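Local coordinates for protein chromatin structure-remodeling complex subunit RSC2 (Saccharomyces cerevisiae, PDB 4BB7) that serves as a subunit of the RSC chromatin-remodelling complex, which repositions nucleosomes in transcription regulation, and carries a BAH domain that binds histone H3, at residues A[66-71]-A[199-204]; A[73-78]-A[171-176]; A[177-182]-A[206-211]. All coordinates share one frame; numbering follows the deposited sequence.

Interaction 1. Residues A[66-71]-A[199-204]; sequences WYYRPE and APPLVG
Trp66 and Tyr68 hold nearly the same first torsion, CG anti to the carbonyl carbon (chi1 -74° and -72°); Trp66 sets out toward 199-204, and Tyr68 brings the end of its ring to it. The two segments run in roughly similar directions, and two consecutive prolines meet the two rings in turn. Pro200 CD lies over one face of the indole, 4.2 Å from the centroid of the Trp66 six-membered ring in a CH-pi contact, offset toward the rim; the two side chains cross at about a right angle. Beside it, CH2 of Trp66 reaches CA of Ala199 at 3.6 Å. The phenol of Tyr68 takes the next proline: Pro201 CD stands 4.0 Å from the Tyr68 ring centroid, again over the face, while Pro200 CB packs obliquely against Tyr68 CE1 at 3.6 Å. Pro200 is thus shared by both aromatics. Their polar ends are tied off by other residues, Trp66 NE1 by His95 and Tyr68 OH by Glu134. Farther along, the backbones meet directly. Gly204 N donates to Glu71 O (2.7 Å, 162° at the hydrogen), with the donor lying in the plane of the Glu71 carbonyl, and Val203 CA-H approaches the same oxygen. Paired proline-aromatic CH-pi packing, closed by one backbone bond, fastens the irregular chain after strand 166-172 onto the end of strand 60-68, in the BAH domain's main sheet, and the 3-10 turn that follows it.

Interaction 2. Residues A[73-78]-A[171-176]; sequences TVHRVD and YPSPIR
The His75 imidazole meets Ser173 at its edge, where NE2 and Ser173 OG are hydrogen-bonded at 2.9 Å, almost straight at 170°, with either atom a possible donor. At its other nitrogen, ND1 donates to Thr73 OG1 (3.1 Å), which lies tilted out of the ring plane by 26° and is positioned in turn by a hydrogen bond to Pro70 O. These two bonds fix the ring's rotation, with CG between the backbone N and the carbonyl carbon (chi1 56°). Ile175 CD1 comes in obliquely, 3.8 Å from His75 CE1, and Phe81 packs edge-to-face with the imidazole. Ser173 OG, anti to its backbone N, also accepts from Ile175 N at 3.2 Å, an ST turn within the type I turn from Ser173 to Arg176. The serine therefore braces its own turn while gripping the histidine. An alanine at His75 would lose both imidazole bonds and would probably loosen the Ser173 turn from 73-78. Beyond the ring, Val77 CG2 rests on Arg176 CA at 4.1 Å. Pro172 CG lies over one face of the Arg176 guanidinium. The contact joins short strand 75-76 to the turn leaving strand 166-172, with strand 206-207 parallel to 75-76 and its Val206 touching His75, Val77 and Ile175.

Interaction 3. Residues A[177-182]-A[206-211]; sequences HLLPAN and VYMRPK
Val206 opens the segment with its CA-CB bond aimed at 177-182. Its CG2, between the backbone N and the carbonyl carbon, presses on the backbone at Leu179, 3.6 Å from Leu179 N, and also lies near Leu179 CB and the carbonyl carbon of Leu178. A water bridges the two chains alongside: it accepts from Val206 N at 3.2 Å and donates to Leu178 O at 3.1 Å, joining two backbone groups that do not bond to each other directly. Leu179 CD1 comes within 3.7 Å of Val206 O, and Pro180 CD lies a little farther off. Tyr207 turns its side chain away from 177-182 and contributes mainly backbone, its CA packing on Leu179 CD1. Its backbone pairs with Val77, continuing the parallel two-stranded sheet with 75-76. At Met208 the end of the side chain approaches 177-182. Its chain is extended at chi2 and bends at chi3 (-67°), which carries the terminal methyl CE to Leu179 CD2 at 3.6 Å; the two side chains cross at about a right angle. Leu179 thereby spans three residues: CB meets Val206, CD1 lies by Tyr207, and CD2 reaches Met208, with CG anti to its backbone N (chi1 -174°). Arg209 leaves the contact; Tyr207 CE2 lies over the centre of its guanidinium, 3.5 Å above the plane, with Arg209 NE at the edge of the phenol, while its NH2 binds the carbonyl of Asp187. The irregular chain after strand 166-172 thus packs at the surface on strand 206-207 and the residue following it. Without a direct hydrogen bond or salt bridge across the segments, their association probably rests mainly on apolar contact around Leu179, with the bridging water as a polar link.

In the fold
Interactions 2 and 3 are close neighbours, their centres about 9 Å apart, and share the two-stranded parallel sheet of 75-76 and 206-207. Interaction 1 lies about 12 Å from the centre of interaction 2 and about 19 Å from that of interaction 3, touching both: Gly204 packs on Ile175, and Val203 on Leu178. Along the chain, interaction 2 falls between the two segments of interaction 1, while the segments of interactions 1 and 3 alternate and interaction 3 follows interaction 2. The chain after strand 166-172 thus packs along residues 66-78 of the BAH-domain region, adding strand 206-207 as a second strand beside 75-76.

Interaction 1. Residues A[66-71]-A[199-204]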
loop_
_atom_site.group_PDB
_atom_site.type_symbol
_atom_site.label_atom_id
_atom_site.label_comp_id
_atom_site.label_asym_id
_atom_site.label_seq_id
_atom_site.Cartn_x
_atom_site.Cartn_y
_atom_site.Cartn_z
ATOM N N TRP A 66 6.174 -9.297 -7.865
ATOM C CA TRP A 66 6.359 -10.709 -7.554
ATOM C C TRP A 66 6.511 -11.573 -8.796
ATOM O O TRP A 66 5.924 -11.293 -9.840
ATOM C CB TRP A 66 5.197 -11.232 -6.704
ATOM C CG TRP A 66 5.231 -10.772 -5.278
ATOM C CD1 TRP A 66 6.215 -10.045 -4.674
ATOM C CD2 TRP A 66 4.235 -11.009 -4.277
ATOM N NE1 TRP A 66 5.893 -9.814 -3.357
ATOM C CE2 TRP A 66 4.684 -10.396 -3.088
ATOM C CE3 TRP A 66 3.008 -11.681 -4.269
ATOM C CZ2 TRP A 66 3.950 -10.435 -1.904
ATOM C CZ3 TRP A 66 2.282 -11.720 -3.091
ATOM C CH2 TRP A 66 2.755 -11.101 -1.925
ATOM N N TYR A 67 7.314 -12.623 -8.668
ATOM C CA TYR A 67 7.444 -13.644 -9.697
ATOM C C TYR A 67 7.240 -15.007 -9.048
ATOM O O TYR A 67 7.971 -15.377 -8.131
ATOM C CB TYR A 67 8.821 -13.576 -10.359
ATOM C CG TYR A 67 9.009 -12.395 -11.282
ATOM C CD1 TYR A 67 8.948 -11.091 -10.799
ATOM C CD2 TYR A 67 9.267 -12.580 -12.634
ATOM C CE1 TYR A 67 9.125 -10.006 -11.639
ATOM C CE2 TYR A 67 9.450 -11.501 -13.481
ATOM C CZ TYR A 67 9.375 -10.218 -12.977
ATOM O OH TYR A 67 9.555 -9.148 -13.817
ATOM N N TYR A 68 6.242 -15.745 -9.516
ATOM C CA TYR A 68 5.902 -17.033 -8.919
ATOM C C TYR A 68 6.843 -18.148 -9.361
ATOM O O TYR A 68 7.456 -18.076 -10.426
ATOM C CB TYR A 68 4.461 -17.422 -9.261
ATOM C CG TYR A 68 3.404 -16.611 -8.546
ATOM C CD1 TYR A 68 3.747 -15.728 -7.527
ATOM C CD2 TYR A 68 2.063 -16.740 -8.877
ATOM C CE1 TYR A 68 2.779 -14.990 -6.866
ATOM C CE2 TYR A 68 1.089 -16.005 -8.223
ATOM C CZ TYR A 68 1.452 -15.131 -7.220
ATOM O OH TYR A 68 0.485 -14.398 -6.568
ATOM N N ARG A 69 6.957 -19.176 -8.528
ATOM C CA ARG A 69 7.614 -20.408 -8.928
ATOM C C ARG A 69 6.511 -21.349 -9.397
ATOM O O ARG A 69 5.343 -21.137 -9.073
ATOM C CB ARG A 69 8.371 -21.028 -7.755
ATOM C CG ARG A 69 9.317 -20.083 -7.034
ATOM C CD ARG A 69 9.960 -20.794 -5.855
ATOM N NE ARG A 69 10.750 -19.903 -5.012
ATOM C CZ ARG A 69 12.078 -19.853 -5.012
ATOM N NH1 ARG A 69 12.774 -20.642 -5.819
ATOM N NH2 ARG A 69 12.711 -19.016 -4.205
ATOM N N PRO A 70 6.875 -22.391 -10.163
ATOM C CA PRO A 70 5.886 -23.316 -10.733
ATOM C C PRO A 70 4.889 -23.842 -9.699
ATOM O O PRO A 70 3.678 -23.797 -9.928
ATOM C CB PRO A 70 6.752 -24.462 -11.259
ATOM C CG PRO A 70 8.067 -23.819 -11.574
ATOM C CD PRO A 70 8.256 -22.760 -10.527
ATOM N N GLU A 71 5.395 -24.336 -8.574
ATOM C CA GLU A 71 4.538 -24.911 -7.540
ATOM C C GLU A 71 3.509 -23.910 -7.028
ATOM O O GLU A 71 2.552 -24.284 -6.350
ATOM C CB GLU A 71 5.376 -25.428 -6.371
ATOM C CG GLU A 71 6.221 -24.360 -5.688
ATOM C CD GLU A 71 7.642 -24.283 -6.235
ATOM O OE1 GLU A 71 7.872 -24.705 -7.389
ATOM O OE2 GLU A 71 8.534 -23.804 -5.498
ATOM N N ALA A 199 1.707 -12.924 1.070
ATOM C CA ALA A 199 2.616 -13.865 0.430
ATOM C C ALA A 199 1.967 -14.554 -0.763
ATOM O O ALA A 199 0.746 -14.643 -0.844
ATOM C CB ALA A 199 3.087 -14.900 1.438
ATOM N N PRO A 200 2.789 -15.049 -1.697
ATOM C CA PRO A 200 2.279 -15.829 -2.828
ATOM C C PRO A 200 1.518 -17.043 -2.311
ATOM O O PRO A 200 1.603 -17.336 -1.119
ATOM C CB PRO A 200 3.556 -16.274 -3.550
ATOM C CG PRO A 200 4.587 -15.277 -3.150
ATOM C CD PRO A 200 4.254 -14.907 -1.737
ATOM N N PRO A 201 0.792 -17.748 -3.191
ATOM C CA PRO A 201 -0.006 -18.898 -2.754
ATOM C C PRO A 201 0.848 -19.948 -2.052
ATOM O O PRO A 201 2.021 -20.111 -2.396
ATOM C CB PRO A 201 -0.551 -19.466 -4.072
ATOM C CG PRO A 201 -0.519 -18.323 -5.024
ATOM C CD PRO A 201 0.697 -17.530 -4.645
ATOM N N LEU A 202 0.266 -20.645 -1.080
ATOM C CA LEU A 202 0.967 -21.731 -0.402
ATOM C C LEU A 202 1.263 -22.868 -1.382
ATOM O O LEU A 202 2.285 -23.544 -1.273
ATOM C CB LEU A 202 0.146 -22.250 0.781
ATOM C CG LEU A 202 0.802 -23.338 1.638
ATOM C CD1 LEU A 202 2.115 -22.842 2.236
ATOM C CD2 LEU A 202 -0.141 -23.811 2.735
ATOM N N VAL A 203 0.358 -23.072 -2.334
ATOM C CA VAL A 203 0.554 -24.070 -3.378
ATOM C C VAL A 203 -0.509 -23.928 -4.463
ATOM O O VAL A 203 -1.664 -23.609 -4.176
ATOM C CB VAL A 203 0.532 -25.507 -2.815
ATOM C CG1 VAL A 203 -0.819 -25.816 -2.197
ATOM C CG2 VAL A 203 0.870 -26.518 -3.906
ATOM N N GLY A 204 -0.109 -24.154 -5.709
ATOM C CA GLY A 204 -1.024 -24.063 -6.830
ATOM C C GLY A 204 -1.724 -25.385 -7.078
ATOM O O GLY A 204 -1.642 -26.300 -6.259
#

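Interaction 2. Residues A[73-78]-A[171-176]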
loop_
_atom_site.group_PDB
_atom_site.type_symbol
_atom_site.label_atom_id
_atom_site.label_comp_id
_atom_site.label_asym_id
_atom_site.label_seq_id
_atom_site.Cartn_x
_atom_site.Cartn_y
_atom_site.Cartn_z
ATOM N N THR A 73 1.723 -21.847 -9.014
ATOM C CA THR A 73 0.760 -21.498 -10.058
ATOM C C THR A 73 -0.262 -22.600 -10.334
ATOM O O THR A 73 -0.109 -23.745 -9.901
ATOM C CB THR A 73 1.458 -21.147 -11.389
ATOM O OG1 THR A 73 2.290 -22.240 -11.796
ATOM C CG2 THR A 73 2.303 -19.890 -11.247
ATOM N N VAL A 74 -1.310 -22.233 -11.057
ATOM C CA VAL A 74 -2.278 -23.196 -11.552
ATOM C C VAL A 74 -1.964 -23.481 -13.017
ATOM O O VAL A 74 -1.912 -22.561 -13.839
ATOM C CB VAL A 74 -3.713 -22.657 -11.425
ATOM C CG1 VAL A 74 -4.701 -23.630 -12.038
ATOM C CG2 VAL A 74 -4.048 -22.394 -9.962
ATOM N N HIS A 75 -1.747 -24.752 -13.341
ATOM C CA HIS A 75 -1.365 -25.137 -14.696
ATOM C C HIS A 75 -1.698 -26.591 -15.016
ATOM O O HIS A 75 -1.855 -27.424 -14.118
ATOM C CB HIS A 75 0.133 -24.909 -14.899
ATOM C CG HIS A 75 0.987 -25.625 -13.901
ATOM N ND1 HIS A 75 1.367 -25.056 -12.705
ATOM C CD2 HIS A 75 1.521 -26.868 -13.915
ATOM C CE1 HIS A 75 2.107 -25.915 -12.028
ATOM N NE2 HIS A 75 2.217 -27.021 -12.741
ATOM N N ARG A 76 -1.796 -26.882 -16.310
ATOM C CA ARG A 76 -2.005 -28.243 -16.790
ATOM C C ARG A 76 -0.974 -29.182 -16.181
ATOM O O ARG A 76 0.212 -28.862 -16.105
ATOM C CB ARG A 76 -1.929 -28.288 -18.319
ATOM C CG ARG A 76 -3.046 -27.520 -19.013
ATOM C CD ARG A 76 -2.758 -27.289 -20.491
ATOM N NE ARG A 76 -2.356 -28.509 -21.187
ATOM C CZ ARG A 76 -2.461 -28.690 -22.500
ATOM N NH1 ARG A 76 -2.965 -27.735 -23.271
ATOM N NH2 ARG A 76 -2.066 -29.831 -23.043
ATOM N N VAL A 77 -1.434 -30.348 -15.748
ATOM C CA VAL A 77 -0.578 -31.303 -15.062
ATOM C C VAL A 77 0.618 -31.713 -15.920
ATOM O O VAL A 77 1.637 -32.178 -15.403
ATOM C CB VAL A 77 -1.372 -32.556 -14.666
ATOM C CG1 VAL A 77 -1.775 -33.337 -15.910
ATOM C CG2 VAL A 77 -0.563 -33.423 -13.727
ATOM N N ASP A 78 0.499 -31.540 -17.232
ATOM C CA ASP A 78 1.563 -31.961 -18.134
ATOM C C ASP A 78 2.459 -30.800 -18.561
ATOM O O ASP A 78 3.219 -30.923 -19.525
ATOM C CB ASP A 78 0.993 -32.684 -19.360
ATOM C CG ASP A 78 0.119 -31.789 -20.214
ATOM O OD1 ASP A 78 -0.641 -30.977 -19.645
ATOM O OD2 ASP A 78 0.196 -31.895 -21.457
ATOM N N TYR A 171 11.502 -29.808 -17.078
ATOM C CA TYR A 171 11.205 -30.743 -15.999
ATOM C C TYR A 171 9.715 -30.798 -15.709
ATOM O O TYR A 171 9.021 -29.794 -15.828
ATOM C CB TYR A 171 11.984 -30.361 -14.735
ATOM C CG TYR A 171 13.480 -30.310 -14.953
ATOM C CD1 TYR A 171 14.068 -29.247 -15.630
ATOM C CD2 TYR A 171 14.300 -31.328 -14.495
ATOM C CE1 TYR A 171 15.438 -29.200 -15.841
ATOM C CE2 TYR A 171 15.670 -31.291 -14.698
ATOM C CZ TYR A 171 16.232 -30.227 -15.370
ATOM O OH TYR A 171 17.593 -30.195 -15.570
ATOM N N PRO A 172 9.219 -31.984 -15.328
ATOM C CA PRO A 172 7.799 -32.175 -15.021
ATOM C C PRO A 172 7.394 -31.394 -13.775
ATOM O O PRO A 172 8.222 -31.155 -12.892
ATOM C CB PRO A 172 7.703 -33.677 -14.754
ATOM C CG PRO A 172 9.068 -34.058 -14.283
ATOM C CD PRO A 172 10.004 -33.207 -15.092
ATOM N N SER A 173 6.123 -31.008 -13.715
ATOM C CA SER A 173 5.604 -30.189 -12.630
ATOM C C SER A 173 5.932 -30.764 -11.261
ATOM O O SER A 173 5.805 -31.969 -11.043
ATOM C CB SER A 173 4.090 -30.031 -12.761
ATOM O OG SER A 173 3.560 -29.333 -11.649
ATOM N N PRO A 174 6.345 -29.893 -10.330
ATOM C CA PRO A 174 6.649 -30.288 -8.953
ATOM C C PRO A 174 5.381 -30.600 -8.156
ATOM O O PRO A 174 5.473 -31.207 -7.093
ATOM C CB PRO A 174 7.340 -29.047 -8.385
ATOM C CG PRO A 174 6.765 -27.920 -9.157
ATOM C CD PRO A 174 6.541 -28.451 -10.549
ATOM N N ILE A 175 4.216 -30.198 -8.663
ATOM C CA ILE A 175 2.954 -30.472 -7.974
ATOM C C ILE A 175 2.043 -31.397 -8.775
ATOM O O ILE A 175 0.837 -31.455 -8.541
ATOM C CB ILE A 175 2.181 -29.174 -7.615
ATOM C CG1 ILE A 175 1.893 -28.341 -8.867
ATOM C CG2 ILE A 175 2.951 -28.354 -6.581
ATOM C CD1 ILE A 175 1.125 -27.066 -8.582
ATOM N N ARG A 176 2.622 -32.124 -9.721
ATOM C CA ARG A 176 1.855 -33.091 -10.493
ATOM C C ARG A 176 1.153 -34.065 -9.551
ATOM O O ARG A 176 0.077 -34.575 -9.864
ATOM C CB ARG A 176 2.769 -33.851 -11.457
ATOM C CG ARG A 176 3.994 -34.441 -10.785
ATOM C CD ARG A 176 4.844 -35.240 -11.754
ATOM N NE ARG A 176 6.151 -35.545 -11.181
ATOM C CZ ARG A 176 7.056 -36.332 -11.754
ATOM N NH1 ARG A 176 6.794 -36.906 -12.920
ATOM N NH2 ARG A 176 8.220 -36.551 -11.153
#

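Interaction 3. Residues A[177-182]-A[206-211]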
loop_
_atom_site.group_PDB
_atom_site.type_symbol
_atom_site.label_atom_id
_atom_site.label_comp_id
_atom_site.label_asym_id
_atom_site.label_seq_id
_atom_site.Cartn_x
_atom_site.Cartn_y
_atom_site.Cartn_z
ATOM N N HIS A 177 1.763 -34.302 -8.390
ATOM C CA HIS A 177 1.234 -35.263 -7.427
ATOM C C HIS A 177 -0.068 -34.800 -6.790
ATOM O O HIS A 177 -0.671 -35.530 -6.005
ATOM C CB HIS A 177 2.268 -35.570 -6.341
ATOM C CG HIS A 177 2.471 -34.455 -5.361
ATOM N ND1 HIS A 177 2.905 -33.202 -5.737
ATOM C CD2 HIS A 177 2.310 -34.408 -4.018
ATOM C CE1 HIS A 177 2.998 -32.431 -4.668
ATOM N NE2 HIS A 177 2.643 -33.139 -3.611
ATOM N N LEU A 178 -0.507 -33.594 -7.132
ATOM C CA LEU A 178 -1.732 -33.046 -6.564
ATOM C C LEU A 178 -2.925 -33.189 -7.500
ATOM O O LEU A 178 -3.979 -32.597 -7.264
ATOM C CB LEU A 178 -1.544 -31.575 -6.197
ATOM C CG LEU A 178 -0.411 -31.269 -5.222
ATOM C CD1 LEU A 178 -0.236 -29.766 -5.080
ATOM C CD2 LEU A 178 -0.672 -31.928 -3.876
ATOM N N LEU A 179 -2.763 -33.964 -8.566
ATOM C CA LEU A 179 -3.872 -34.208 -9.480
ATOM C C LEU A 179 -4.923 -35.082 -8.808
ATOM O O LEU A 179 -4.624 -36.193 -8.373
ATOM C CB LEU A 179 -3.387 -34.876 -10.768
ATOM C CG LEU A 179 -4.455 -35.049 -11.855
ATOM C CD1 LEU A 179 -4.999 -33.698 -12.287
ATOM C CD2 LEU A 179 -3.902 -35.806 -13.050
ATOM N N PRO A 180 -6.160 -34.577 -8.715
ATOM C CA PRO A 180 -7.281 -35.342 -8.159
ATOM C C PRO A 180 -7.386 -36.712 -8.823
ATOM O O PRO A 180 -6.998 -36.866 -9.983
ATOM C CB PRO A 180 -8.493 -34.490 -8.526
ATOM C CG PRO A 180 -7.959 -33.098 -8.602
ATOM C CD PRO A 180 -6.565 -33.229 -9.149
ATOM N N ALA A 181 -7.903 -37.696 -8.094
ATOM C CA ALA A 181 -7.982 -39.065 -8.598
ATOM C C ALA A 181 -9.079 -39.249 -9.645
ATOM O O ALA A 181 -9.098 -40.250 -10.362
ATOM C CB ALA A 181 -8.174 -40.043 -7.449
ATOM N N ASN A 182 -9.990 -38.285 -9.736
ATOM C CA ASN A 182 -11.095 -38.377 -10.686
ATOM C C ASN A 182 -11.047 -37.300 -11.769
ATOM O O ASN A 182 -12.072 -36.934 -12.337
ATOM C CB ASN A 182 -12.436 -38.324 -9.953
ATOM C CG ASN A 182 -12.719 -36.962 -9.349
ATOM O OD1 ASN A 182 -11.810 -36.271 -8.883
ATOM N ND2 ASN A 182 -13.986 -36.566 -9.360
ATOM N N VAL A 206 -3.158 -28.418 -10.249
ATOM C CA VAL A 206 -2.979 -28.962 -11.587
ATOM C C VAL A 206 -4.266 -29.607 -12.084
ATOM O O VAL A 206 -5.045 -30.145 -11.298
ATOM C CB VAL A 206 -1.836 -29.990 -11.635
ATOM C CG1 VAL A 206 -0.505 -29.318 -11.340
ATOM C CG2 VAL A 206 -2.097 -31.116 -10.655
ATOM N N TYR A 207 -4.486 -29.542 -13.393
ATOM C CA TYR A 207 -5.669 -30.135 -13.998
ATOM C C TYR A 207 -5.345 -30.792 -15.343
ATOM O O TYR A 207 -4.238 -30.657 -15.860
ATOM C CB TYR A 207 -6.765 -29.085 -14.159
ATOM C CG TYR A 207 -6.393 -27.934 -15.063
ATOM C CD1 TYR A 207 -5.512 -26.950 -14.639
ATOM C CD2 TYR A 207 -6.933 -27.824 -16.337
ATOM C CE1 TYR A 207 -5.172 -25.892 -15.457
ATOM C CE2 TYR A 207 -6.602 -26.767 -17.165
ATOM C CZ TYR A 207 -5.720 -25.806 -16.718
ATOM O OH TYR A 207 -5.380 -24.754 -17.535
ATOM N N MET A 208 -6.317 -31.502 -15.905
ATOM C CA MET A 208 -6.098 -32.252 -17.139
ATOM C C MET A 208 -6.657 -31.519 -18.361
ATOM O O MET A 208 -7.617 -30.757 -18.260
ATOM C CB MET A 208 -6.713 -33.654 -17.025
ATOM C CG MET A 208 -5.941 -34.747 -17.766
ATOM S SD MET A 208 -6.557 -36.422 -17.459
ATOM C CE MET A 208 -6.145 -36.634 -15.730
ATOM N N ARG A 209 -6.046 -31.753 -19.516
ATOM C CA ARG A 209 -6.504 -31.153 -20.764
ATOM C C ARG A 209 -6.109 -32.023 -21.951
ATOM O O ARG A 209 -5.082 -32.700 -21.918
ATOM C CB ARG A 209 -5.919 -29.745 -20.930
ATOM C CG ARG A 209 -6.651 -28.658 -20.155
ATOM C CD ARG A 209 -8.081 -28.481 -20.660
ATOM N NE ARG A 209 -8.835 -27.510 -19.872
ATOM C CZ ARG A 209 -9.522 -27.806 -18.772
ATOM N NH1 ARG A 209 -9.552 -29.052 -18.320
ATOM N NH2 ARG A 209 -10.178 -26.856 -18.120
ATOM N N PRO A 210 -6.929 -32.021 -23.008
ATOM C CA PRO A 210 -6.524 -32.762 -24.208
ATOM C C PRO A 210 -5.210 -32.220 -24.769
ATOM O O PRO A 210 -4.991 -31.009 -24.787
ATOM C CB PRO A 210 -7.682 -32.520 -25.187
ATOM C CG PRO A 210 -8.465 -31.371 -24.612
ATOM C CD PRO A 210 -8.270 -31.431 -23.134
ATOM N N LYS A 211 -4.339 -33.116 -25.211
ATOM C CA LYS A 211 -3.031 -32.724 -25.716
ATOM C C LYS A 211 -3.114 -32.182 -27.141
ATOM O O LYS A 211 -4.063 -32.463 -27.868
ATOM C CB LYS A 211 -2.060 -33.906 -25.647
ATOM C CG LYS A 211 -2.500 -35.125 -26.442
ATOM C CD LYS A 211 -1.986 -35.077 -27.873
ATOM C CE LYS A 211 -2.502 -36.260 -28.674
ATOM N NZ LYS A 211 -1.931 -36.313 -30.050
HETATM O O HOH W 1 -4.897 -29.757 -7.914
#